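Local coordinates for uncharacterized protein (Staphylococcus aureus subsp. aureus Mu50, PDB 4QXZ) that is of unknown function but folds into a beta-barrel core resembling type VI secretion system proteins, joined to a pair of helices, at residues Ala26-Val32 and Leu82-Ile88; Gly55-Leu59 and Val115-Ile120; Tyr121-Tyr127 and Lys156-Glu162. All coordinates share one frame; numbering follows the deposited sequence.

Contact 1: residues Ala26-Val32 and Leu82-Ile88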
loop_
_atom_site.group_PDB
_atom_site.type_symbol
_atom_site.label_atom_id
_atom_site.label_comp_id
_atom_site.label_asym_id
_atom_site.label_seq_id
_atom_site.Cartn_x
_atom_site.Cartn_y
_atom_site.Cartn_z
ATOM N N ALA A 26 -2.465 3.883 -3.342
ATOM C CA ALA A 26 -3.294 4.968 -3.844
ATOM C C ALA A 26 -3.404 4.819 -5.346
ATOM O O ALA A 26 -2.407 4.933 -6.039
ATOM C CB ALA A 26 -2.669 6.321 -3.477
ATOM N N VAL A 27 -4.617 4.598 -5.846
ATOM C CA VAL A 27 -4.837 4.394 -7.281
ATOM C C VAL A 27 -5.558 5.533 -8.029
ATOM O O VAL A 27 -5.624 5.509 -9.260
ATOM C CB VAL A 27 -5.549 3.058 -7.543
ATOM C CG1 VAL A 27 -4.590 1.917 -7.256
ATOM C CG2 VAL A 27 -6.802 2.941 -6.689
ATOM N N ARG A 28 -6.095 6.518 -7.305
ATOM C CA ARG A 28 -6.600 7.743 -7.938
ATOM C C ARG A 28 -6.423 8.951 -7.056
ATOM O O ARG A 28 -6.548 8.880 -5.823
ATOM C CB ARG A 28 -8.073 7.630 -8.318
ATOM C CG ARG A 28 -8.360 6.535 -9.326
ATOM C CD ARG A 28 -9.840 6.422 -9.586
ATOM N NE ARG A 28 -10.362 7.580 -10.291
ATOM C CZ ARG A 28 -11.626 7.697 -10.672
ATOM N NH1 ARG A 28 -12.503 6.733 -10.402
ATOM N NH2 ARG A 28 -12.013 8.780 -11.316
ATOM N N PHE A 29 -6.164 10.078 -7.703
ATOM C CA PHE A 29 -5.895 11.304 -6.982
ATOM C C PHE A 29 -6.643 12.436 -7.627
ATOM O O PHE A 29 -6.566 12.605 -8.837
ATOM C CB PHE A 29 -4.409 11.602 -6.999
ATOM C CG PHE A 29 -4.056 12.875 -6.295
ATOM C CD1 PHE A 29 -4.235 12.988 -4.921
ATOM C CD2 PHE A 29 -3.553 13.957 -6.994
ATOM C CE1 PHE A 29 -3.930 14.169 -4.260
ATOM C CE2 PHE A 29 -3.228 15.131 -6.344
ATOM C CZ PHE A 29 -3.413 15.243 -4.975
ATOM N N GLN A 30 -7.367 13.210 -6.828
ATOM C CA GLN A 30 -8.100 14.356 -7.349
ATOM C C GLN A 30 -7.989 15.542 -6.410
ATOM O O GLN A 30 -7.835 15.364 -5.187
ATOM C CB GLN A 30 -9.574 14.016 -7.500
ATOM C CG GLN A 30 -9.881 12.775 -8.317
ATOM C CD GLN A 30 -11.360 12.432 -8.305
ATOM O OE1 GLN A 30 -12.047 12.656 -7.309
ATOM N NE2 GLN A 30 -11.862 11.890 -9.419
ATOM N N ILE A 31 -8.102 16.744 -6.979
ATOM C CA ILE A 31 -8.154 17.993 -6.206
ATOM C C ILE A 31 -9.426 18.716 -6.589
ATOM O O ILE A 31 -9.770 18.824 -7.794
ATOM C CB ILE A 31 -6.954 18.905 -6.480
ATOM C CG1 ILE A 31 -5.646 18.124 -6.243
ATOM C CG2 ILE A 31 -7.007 20.155 -5.592
ATOM C CD1 ILE A 31 -4.419 18.986 -6.041
ATOM N N VAL A 32 -10.136 19.161 -5.575
ATOM C CA VAL A 32 -11.419 19.790 -5.727
ATOM C C VAL A 32 -11.399 21.219 -5.262
ATOM O O VAL A 32 -10.908 21.509 -4.209
ATOM C CB VAL A 32 -12.450 19.052 -4.902
ATOM C CG1 VAL A 32 -13.839 19.474 -5.277
ATOM C CG2 VAL A 32 -12.315 17.588 -5.136
ATOM N N LEU A 82 -5.391 22.131 0.504
ATOM C CA LEU A 82 -5.941 21.423 -0.659
ATOM C C LEU A 82 -6.973 20.398 -0.218
ATOM O O LEU A 82 -6.726 19.638 0.708
ATOM C CB LEU A 82 -4.823 20.721 -1.439
ATOM C CG LEU A 82 -3.734 21.619 -2.022
ATOM C CD1 LEU A 82 -2.580 20.786 -2.548
ATOM C CD2 LEU A 82 -4.295 22.485 -3.130
ATOM N N ASP A 83 -8.130 20.408 -0.870
ATOM C CA ASP A 83 -9.206 19.473 -0.592
ATOM C C ASP A 83 -9.086 18.326 -1.604
ATOM O O ASP A 83 -9.381 18.473 -2.804
ATOM C CB ASP A 83 -10.561 20.176 -0.716
ATOM C CG ASP A 83 -11.720 19.395 -0.075
ATOM O OD1 ASP A 83 -11.504 18.548 0.832
ATOM O OD2 ASP A 83 -12.884 19.656 -0.467
ATOM N N ILE A 84 -8.641 17.182 -1.117
ATOM C CA ILE A 84 -8.288 16.087 -2.015
ATOM C C ILE A 84 -9.127 14.838 -1.792
ATOM O O ILE A 84 -9.698 14.629 -0.709
ATOM C CB ILE A 84 -6.795 15.720 -1.927
ATOM C CG1 ILE A 84 -6.449 15.064 -0.594
ATOM C CG2 ILE A 84 -5.933 16.945 -2.140
ATOM C CD1 ILE A 84 -5.023 14.518 -0.534
ATOM N N ARG A 85 -9.209 14.047 -2.857
ATOM C CA ARG A 85 -9.903 12.776 -2.863
ATOM C C ARG A 85 -8.879 11.717 -3.229
ATOM O O ARG A 85 -8.154 11.864 -4.210
ATOM C CB ARG A 85 -11.001 12.779 -3.912
ATOM C CG ARG A 85 -11.965 13.929 -3.798
ATOM C CD ARG A 85 -12.837 13.813 -2.556
ATOM N NE ARG A 85 -13.584 15.042 -2.331
ATOM C CZ ARG A 85 -13.200 16.055 -1.558
ATOM N NH1 ARG A 85 -12.052 16.032 -0.885
ATOM N NH2 ARG A 85 -13.985 17.117 -1.467
ATOM N N VAL A 86 -8.814 10.660 -2.430
ATOM C CA VAL A 86 -7.865 9.564 -2.663
ATOM C C VAL A 86 -8.630 8.225 -2.675
ATOM O O VAL A 86 -9.325 7.887 -1.703
ATOM C CB VAL A 86 -6.770 9.535 -1.576
ATOM C CG1 VAL A 86 -5.684 8.532 -1.942
ATOM C CG2 VAL A 86 -6.185 10.924 -1.351
ATOM N N VAL A 87 -8.526 7.501 -3.788
ATOM C CA VAL A 87 -9.169 6.196 -3.939
ATOM C C VAL A 87 -8.123 5.141 -3.639
ATOM O O VAL A 87 -6.989 5.207 -4.147
ATOM C CB VAL A 87 -9.712 6.008 -5.348
ATOM C CG1 VAL A 87 -10.427 4.679 -5.485
ATOM C CG2 VAL A 87 -10.652 7.152 -5.696
ATOM N N ILE A 88 -8.527 4.164 -2.858
ATOM C CA ILE A 88 -7.629 3.211 -2.273
ATOM C C ILE A 88 -7.777 1.800 -2.818
ATOM O O ILE A 88 -8.867 1.305 -2.985
ATOM C CB ILE A 88 -7.827 3.198 -0.765
ATOM C CG1 ILE A 88 -7.405 4.516 -0.176
ATOM C CG2 ILE A 88 -7.025 2.103 -0.126
ATOM C CD1 ILE A 88 -7.813 4.674 1.258
HETATM O O HOH W 1 -12.897 21.882 -2.016
#
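Gln30 and Arg85 face each other as an antiparallel hydrogen-bonded pair. Gln30 N donates a hydrogen bond to Arg85 O, and Arg85 N donates one to Gln30 O, each bond 3.0 Å long. Their side chains cross at about a right angle. The amide oxygen OE1 of Gln30 lies 3.6 Å from CB of Arg85, while Gln30 NE2 bonds to Glu40. The Arg85 chain then bends at chi2 (-69°) and runs over Val32, whose CG2 covers one face of the guanidinium, off its centre. The bend also brings the guanidinium back to Asp83 on its own strand. Arg85 NH1 reaches Asp83 OD1, and Arg85 NH2 reaches Asp83 OD2 at 2.9 Å, a salt bridge that comes from above the carboxylate plane. Asp83 also bonds to Tyr121 OH and Lys158 N, which probably helps offset its charge. A water links Asp83 OD2 to Val32 O and closes this end of the strand pair.

The other side of the sheet is apolar. Phe29 turns its edge to Ile84, and Phe29 CE1 lies 3.9 Å from Ile84 CD1. The Phe29 ring also meets Phe116. Ile31 CD1 approaches Leu82 CD1, and Ala26 CB rests 4.0 Å from Val86 CG1. Leu60 of strand 57-65 packs on Ala26, Phe29 and Ile84, which places this side in the interior of the barrel.

Near the start of 26-32 the pairing slips by one residue. Val27 N bonds to Val87 O at 3.0 Å, while Val87 N bonds to Arg28 O at 3.2 Å. Val27 and Arg28 thus both stand opposite Val87, forming a classic beta bulge in an antiparallel strand pair of the curled barrel sheet.

Contact 2: residues Gly55-Leu59 and Val115-Ile120; sequences GTGWL and VFECHI
Cys118 O accepts the shortest bond of this contact, 2.8 Å from Trp58 N. The same oxygen takes a CA-H...O contact from Gly57 CA at 3.5 Å. Gly57 has a positive phi (95°) where its CA makes this approach. In return Cys118 N bonds to Trp58 O at 2.9 Å, so Trp58 and Cys118 form an antiparallel hydrogen-bonded pair. Strands 57-65 and 111-121 are neighbours in the curled antiparallel sheet of the beta-barrel, and this pairing lies toward its surface.

The side chains of the pair lie on the same side of the sheet, with Trp58 CB 4.0 Å from Cys118 CB. The Trp58 indole then reaches along to Ile120. Trp58 NE1 lies 3.8 Å from Ile120 CB, and Trp58 CZ2 lies 4.0 Å from Ile120 CD1. CG1 of Ile120 swings roughly opposite the backbone N (chi1 -150°), which carries CD1 out to the six-membered ring. Phe98 of strand 96-107 meets the indole edge-to-face and also touches Cys118 and Ile120.

Leu59 points to the other side of the sheet. Its CD1 touches Val115 CG1 at 3.7 Å and lies 3.4 Å from Phe116 O. The Leu59 and Val115 side chains meet at a slant. Farther along, the edge of the His119 ring faces Gly57 CA and Thr56 O.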
loop_
_atom_site.group_PDB
_atom_site.type_symbol
_atom_site.label_atom_id
_atom_site.label_comp_id
_atom_site.label_asym_id
_atom_site.label_seq_id
_atom_site.Cartn_x
_atom_site.Cartn_y
_atom_site.Cartn_z
ATOM N N GLY A 55 0.672 11.882 16.244
ATOM C CA GLY A 55 -0.646 12.262 15.819
ATOM C C GLY A 55 -0.411 13.121 14.658
ATOM O O GLY A 55 -0.703 14.284 14.658
ATOM N N THR A 56 0.147 12.515 13.653
ATOM C CA THR A 56 0.673 13.270 12.555
ATOM C C THR A 56 -0.188 13.216 11.291
ATOM O O THR A 56 0.023 13.950 10.359
ATOM C CB THR A 56 2.135 12.882 12.369
ATOM O OG1 THR A 56 2.829 13.211 13.563
ATOM C CG2 THR A 56 2.725 13.564 11.214
ATOM N N GLY A 57 -1.208 12.385 11.322
ATOM C CA GLY A 57 -2.201 12.304 10.274
ATOM C C GLY A 57 -1.854 11.199 9.296
ATOM O O GLY A 57 -1.653 10.046 9.691
ATOM N N TRP A 58 -1.817 11.546 8.012
ATOM C CA TRP A 58 -1.482 10.586 6.971
ATOM C C TRP A 58 -0.478 11.208 6.017
ATOM O O TRP A 58 -0.414 12.431 5.890
ATOM C CB TRP A 58 -2.718 10.183 6.173
ATOM C CG TRP A 58 -3.836 9.625 6.948
ATOM C CD1 TRP A 58 -4.554 10.246 7.908
ATOM C CD2 TRP A 58 -4.413 8.322 6.788
ATOM N NE1 TRP A 58 -5.535 9.406 8.385
ATOM C CE2 TRP A 58 -5.470 8.216 7.716
ATOM C CE3 TRP A 58 -4.127 7.223 5.959
ATOM C CZ2 TRP A 58 -6.255 7.062 7.835
ATOM C CZ3 TRP A 58 -4.912 6.074 6.068
ATOM C CH2 TRP A 58 -5.966 6.006 7.002
ATOM N N LEU A 59 0.291 10.359 5.339
ATOM C CA LEU A 59 1.309 10.821 4.402
ATOM C C LEU A 59 1.010 10.209 3.059
ATOM O O LEU A 59 0.900 8.991 2.960
ATOM C CB LEU A 59 2.694 10.391 4.874
ATOM C CG LEU A 59 3.875 11.289 4.493
ATOM C CD1 LEU A 59 3.669 12.732 4.949
ATOM C CD2 LEU A 59 5.152 10.721 5.100
ATOM N N VAL A 115 5.084 14.536 -1.910
ATOM C CA VAL A 115 4.617 14.099 -0.600
ATOM C C VAL A 115 3.644 15.148 -0.059
ATOM O O VAL A 115 3.950 16.341 -0.083
ATOM C CB VAL A 115 5.819 13.937 0.358
ATOM C CG1 VAL A 115 5.362 13.659 1.792
ATOM C CG2 VAL A 115 6.740 12.819 -0.131
ATOM N N PHE A 116 2.477 14.714 0.415
ATOM C CA PHE A 116 1.502 15.621 1.056
ATOM C C PHE A 116 1.327 15.276 2.505
ATOM O O PHE A 116 1.349 14.108 2.851
ATOM C CB PHE A 116 0.107 15.498 0.437
ATOM C CG PHE A 116 0.074 15.702 -1.044
ATOM C CD1 PHE A 116 0.505 14.711 -1.897
ATOM C CD2 PHE A 116 -0.406 16.877 -1.577
ATOM C CE1 PHE A 116 0.473 14.900 -3.256
ATOM C CE2 PHE A 116 -0.442 17.082 -2.928
ATOM C CZ PHE A 116 -0.002 16.090 -3.775
ATOM N N GLU A 117 1.090 16.291 3.334
ATOM C CA GLU A 117 0.671 16.090 4.725
ATOM C C GLU A 117 -0.859 16.121 4.797
ATOM O O GLU A 117 -1.468 17.140 4.519
ATOM C CB GLU A 117 1.257 17.187 5.619
ATOM C CG GLU A 117 1.046 16.957 7.115
ATOM C CD GLU A 117 1.257 18.225 7.951
ATOM O OE1 GLU A 117 2.342 18.849 7.815
ATOM O OE2 GLU A 117 0.345 18.592 8.748
ATOM N N CYS A 118 -1.469 15.014 5.197
ATOM C CA CYS A 118 -2.895 14.846 5.083
ATOM C C CYS A 118 -3.544 14.634 6.432
ATOM O O CYS A 118 -2.945 14.034 7.320
ATOM C CB CYS A 118 -3.193 13.644 4.180
ATOM S SG CYS A 118 -2.578 13.850 2.495
ATOM N N HIS A 119 -4.761 15.144 6.570
ATOM C CA HIS A 119 -5.610 14.908 7.731
ATOM C C HIS A 119 -6.975 14.462 7.217
ATOM O O HIS A 119 -7.606 15.162 6.433
ATOM C CB HIS A 119 -5.740 16.196 8.563
ATOM C CG HIS A 119 -4.432 16.910 8.770
ATOM N ND1 HIS A 119 -3.365 16.329 9.428
ATOM C CD2 HIS A 119 -4.015 18.144 8.392
ATOM C CE1 HIS A 119 -2.350 17.175 9.446
ATOM N NE2 HIS A 119 -2.718 18.284 8.828
ATOM N N ILE A 120 -7.425 13.298 7.646
ATOM C CA ILE A 120 -8.638 12.713 7.092
ATOM C C ILE A 120 -9.878 13.413 7.626
ATOM O O ILE A 120 -9.839 14.013 8.698
ATOM C CB ILE A 120 -8.723 11.207 7.413
ATOM C CG1 ILE A 120 -9.492 10.475 6.318
ATOM C CG2 ILE A 120 -9.350 10.961 8.795
ATOM C CD1 ILE A 120 -9.438 8.969 6.471
#

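Contact 3: residues Tyr121-Tyr127 and Lys156-Glu162; sequences YTLRQQY and KPKLKDE
Arg124 reaches from the loop after the last barrel strand to the segment that follows the two-helix pair. Its CB points toward that segment. The chain turns at chi3, beyond CG. Arg124 CD comes within 4.0 Å of Leu159 CD1, and NE passes the same methyl. Arg124 CZ lies 3.4 Å from Leu159 CD1, which covers one face of the guanidinium over its centre. At the tip, Arg124 NH1 bonds to Asp161 OD1 and Arg124 NH2 bonds to Asp161 OD2 at 2.7 Å. Both oxygens use their syn lone pairs, and the guanidinium and carboxylate planes are only 14° apart. This end-on, two-pronged grip holds the group flat. Arg124 NH1 also forms a salt bridge with Glu162 OE1 at 3.3 Å, the Glu162 carboxylate turned 67° from the guanidinium plane. A long salt bridge from Glu162 to Lys158 extends the network.

Leu159 is shared with Tyr127, the first residue of helix 127-137. Leu159 CG lies 3.6 Å from Tyr127 CE1. Across the loop, Leu123 CD2 rests against the aliphatic CD of Lys156.

Tyr121 offers a ring face to Lys158, a cation-pi contact. Lys158 NZ stands 3.5 Å from the centroid of the Tyr121 ring and 8° off the normal. The phenol of Tyr127 is fixed by the backbone: Tyr127 OH donates to Pro157 O at 2.8 Å, in the carbonyl plane and on a lone pair.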
loop_
_atom_site.group_PDB
_atom_site.type_symbol
_atom_site.label_atom_id
_atom_site.label_comp_id
_atom_site.label_asym_id
_atom_site.label_seq_id
_atom_site.Cartn_x
_atom_site.Cartn_y
_atom_site.Cartn_z
ATOM N N TYR A 121 -10.976 13.357 6.873
ATOM C CA TYR A 121 -12.260 13.842 7.399
ATOM C C TYR A 121 -13.470 13.086 6.837
ATOM O O TYR A 121 -13.367 12.382 5.829
ATOM C CB TYR A 121 -12.397 15.369 7.255
ATOM C CG TYR A 121 -12.675 15.890 5.872
ATOM C CD1 TYR A 121 -13.978 16.002 5.384
ATOM C CD2 TYR A 121 -11.635 16.335 5.062
ATOM C CE1 TYR A 121 -14.229 16.504 4.097
ATOM C CE2 TYR A 121 -11.868 16.830 3.784
ATOM C CZ TYR A 121 -13.165 16.922 3.294
ATOM O OH TYR A 121 -13.362 17.418 1.996
ATOM N N THR A 122 -14.596 13.199 7.538
ATOM C CA THR A 122 -15.826 12.544 7.137
ATOM C C THR A 122 -16.772 13.604 6.702
ATOM O O THR A 122 -16.804 14.694 7.268
ATOM C CB THR A 122 -16.524 11.826 8.294
ATOM O OG1 THR A 122 -15.556 11.197 9.125
ATOM C CG2 THR A 122 -17.489 10.771 7.765
ATOM N N LEU A 123 -17.572 13.278 5.698
ATOM C CA LEU A 123 -18.540 14.228 5.224
ATOM C C LEU A 123 -19.522 14.505 6.327
ATOM O O LEU A 123 -20.027 13.583 6.968
ATOM C CB LEU A 123 -19.290 13.686 4.013
ATOM C CG LEU A 123 -20.040 14.779 3.240
ATOM C CD1 LEU A 123 -19.063 15.808 2.674
ATOM C CD2 LEU A 123 -20.889 14.115 2.154
ATOM N N ARG A 124 -19.790 15.775 6.557
ATOM C CA ARG A 124 -20.765 16.152 7.556
ATOM C C ARG A 124 -22.152 15.604 7.259
ATOM O O ARG A 124 -22.492 15.310 6.114
ATOM C CB ARG A 124 -20.854 17.665 7.637
ATOM C CG ARG A 124 -21.230 18.320 6.323
ATOM C CD ARG A 124 -20.641 19.716 6.236
ATOM N NE ARG A 124 -21.581 20.747 6.658
ATOM C CZ ARG A 124 -21.278 22.044 6.740
ATOM N NH1 ARG A 124 -20.049 22.479 6.450
ATOM N NH2 ARG A 124 -22.208 22.916 7.122
ATOM N N GLN A 125 -22.955 15.490 8.313
ATOM C CA GLN A 125 -24.396 15.269 8.183
ATOM C C GLN A 125 -25.020 16.474 7.480
ATOM O O GLN A 125 -24.445 17.572 7.488
ATOM C CB GLN A 125 -25.048 15.146 9.564
ATOM C CG GLN A 125 -24.426 14.130 10.516
ATOM C CD GLN A 125 -24.621 12.698 10.065
ATOM O OE1 GLN A 125 -25.245 12.431 9.040
ATOM N NE2 GLN A 125 -24.079 11.763 10.837
ATOM N N GLN A 126 -26.192 16.283 6.880
ATOM C CA GLN A 126 -26.922 17.396 6.282
ATOM C C GLN A 126 -26.099 18.151 5.203
ATOM O O GLN A 126 -26.330 19.339 4.951
ATOM C CB GLN A 126 -27.374 18.393 7.380
ATOM C CG GLN A 126 -28.632 18.021 8.143
ATOM C CD GLN A 126 -28.481 16.772 8.991
ATOM O OE1 GLN A 126 -28.693 15.647 8.522
ATOM N NE2 GLN A 126 -28.135 16.963 10.252
ATOM N N TYR A 127 -25.140 17.476 4.573
ATOM C CA TYR A 127 -24.356 18.109 3.512
ATOM C C TYR A 127 -25.251 18.694 2.416
ATOM O O TYR A 127 -25.075 19.844 2.003
ATOM C CB TYR A 127 -23.326 17.144 2.880
ATOM C CG TYR A 127 -22.432 17.858 1.870
ATOM C CD1 TYR A 127 -21.380 18.654 2.296
ATOM C CD2 TYR A 127 -22.657 17.743 0.496
ATOM C CE1 TYR A 127 -20.584 19.337 1.393
ATOM C CE2 TYR A 127 -21.854 18.417 -0.422
ATOM C CZ TYR A 127 -20.834 19.225 0.036
ATOM O OH TYR A 127 -20.043 19.908 -0.844
ATOM N N LYS A 156 -18.158 16.999 -3.596
ATOM C CA LYS A 156 -18.234 17.422 -2.195
ATOM C C LYS A 156 -17.284 18.465 -1.693
ATOM O O LYS A 156 -16.646 18.230 -0.714
ATOM C CB LYS A 156 -18.100 16.191 -1.350
ATOM C CG LYS A 156 -19.188 15.186 -1.639
ATOM C CD LYS A 156 -18.839 13.783 -1.182
ATOM C CE LYS A 156 -19.680 12.708 -1.861
ATOM N NZ LYS A 156 -19.047 11.361 -1.786
ATOM N N PRO A 157 -17.180 19.621 -2.337
ATOM C CA PRO A 157 -16.225 20.614 -1.835
ATOM C C PRO A 157 -16.482 20.977 -0.365
ATOM O O PRO A 157 -17.623 20.846 0.119
ATOM C CB PRO A 157 -16.453 21.831 -2.750
ATOM C CG PRO A 157 -17.784 21.619 -3.392
ATOM C CD PRO A 157 -18.011 20.131 -3.440
ATOM N N LYS A 158 -15.426 21.383 0.339
ATOM C CA LYS A 158 -15.578 22.024 1.652
ATOM C C LYS A 158 -16.480 23.218 1.486
ATOM O O LYS A 158 -16.371 23.972 0.510
ATOM C CB LYS A 158 -14.244 22.482 2.278
ATOM C CG LYS A 158 -13.456 21.357 2.938
ATOM C CD LYS A 158 -12.898 21.751 4.304
ATOM C CE LYS A 158 -12.444 20.535 5.121
ATOM N NZ LYS A 158 -13.583 19.686 5.584
ATOM N N LEU A 159 -17.375 23.374 2.450
ATOM C CA LEU A 159 -18.373 24.418 2.400
ATOM C C LEU A 159 -17.811 25.728 2.943
ATOM O O LEU A 159 -16.869 25.730 3.752
ATOM C CB LEU A 159 -19.636 23.969 3.137
ATOM C CG LEU A 159 -20.379 22.780 2.512
ATOM C CD1 LEU A 159 -21.543 22.262 3.334
ATOM C CD2 LEU A 159 -20.847 23.083 1.102
ATOM N N LYS A 160 -18.374 26.829 2.443
ATOM C CA LYS A 160 -17.940 28.194 2.796
ATOM C C LYS A 160 -17.914 28.417 4.314
ATOM O O LYS A 160 -17.058 29.129 4.818
ATOM C CB LYS A 160 -18.837 29.236 2.118
ATOM C CG LYS A 160 -18.130 30.526 1.741
ATOM C CD LYS A 160 -18.954 31.357 0.759
ATOM C CE LYS A 160 -18.706 30.922 -0.681
ATOM N NZ LYS A 160 -19.543 31.711 -1.632
ATOM N N ASP A 161 -18.815 27.768 5.045
ATOM C CA ASP A 161 -18.836 27.924 6.500
ATOM C C ASP A 161 -17.654 27.264 7.222
ATOM O O ASP A 161 -17.577 27.305 8.453
ATOM C CB ASP A 161 -20.172 27.448 7.100
ATOM C CG ASP A 161 -20.448 25.976 6.867
ATOM O OD1 ASP A 161 -19.636 25.274 6.231
ATOM O OD2 ASP A 161 -21.519 25.516 7.313
ATOM N N GLU A 162 -16.737 26.656 6.473
ATOM C CA GLU A 162 -15.542 26.067 7.069
ATOM C C GLU A 162 -14.264 26.827 6.713
ATOM O O GLU A 162 -13.215 26.486 7.234
ATOM C CB GLU A 162 -15.407 24.587 6.667
ATOM C CG GLU A 162 -16.270 23.634 7.499
ATOM C CD GLU A 162 -16.643 22.327 6.783
ATOM O OE1 GLU A 162 -17.059 21.378 7.484
ATOM O OE2 GLU A 162 -16.553 22.231 5.530
#

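Contacts 1 and 2 are strand pairings in the same curled antiparallel sheet; contact 3 joins two loops at the base of the helix pair. Contact 1 is buried, contact 2 lies at the surface and contact 3 is partly buried. Backbone bonds and apolar packing dominate the first two, with the Arg85-Asp83 salt bridge added in contact 1, while contact 3 relies on salt bridges, a cation-pi contact and a phenol bond. Contacts 1 and 2 meet in the barrel interior, where Phe29 CZ lies 3.7 Å from Phe116 CZ. Contacts 1 and 3 meet through polar atoms around Asp83. Contact 2 passes directly into contact 3 along the chain, at Ile120 and Tyr121.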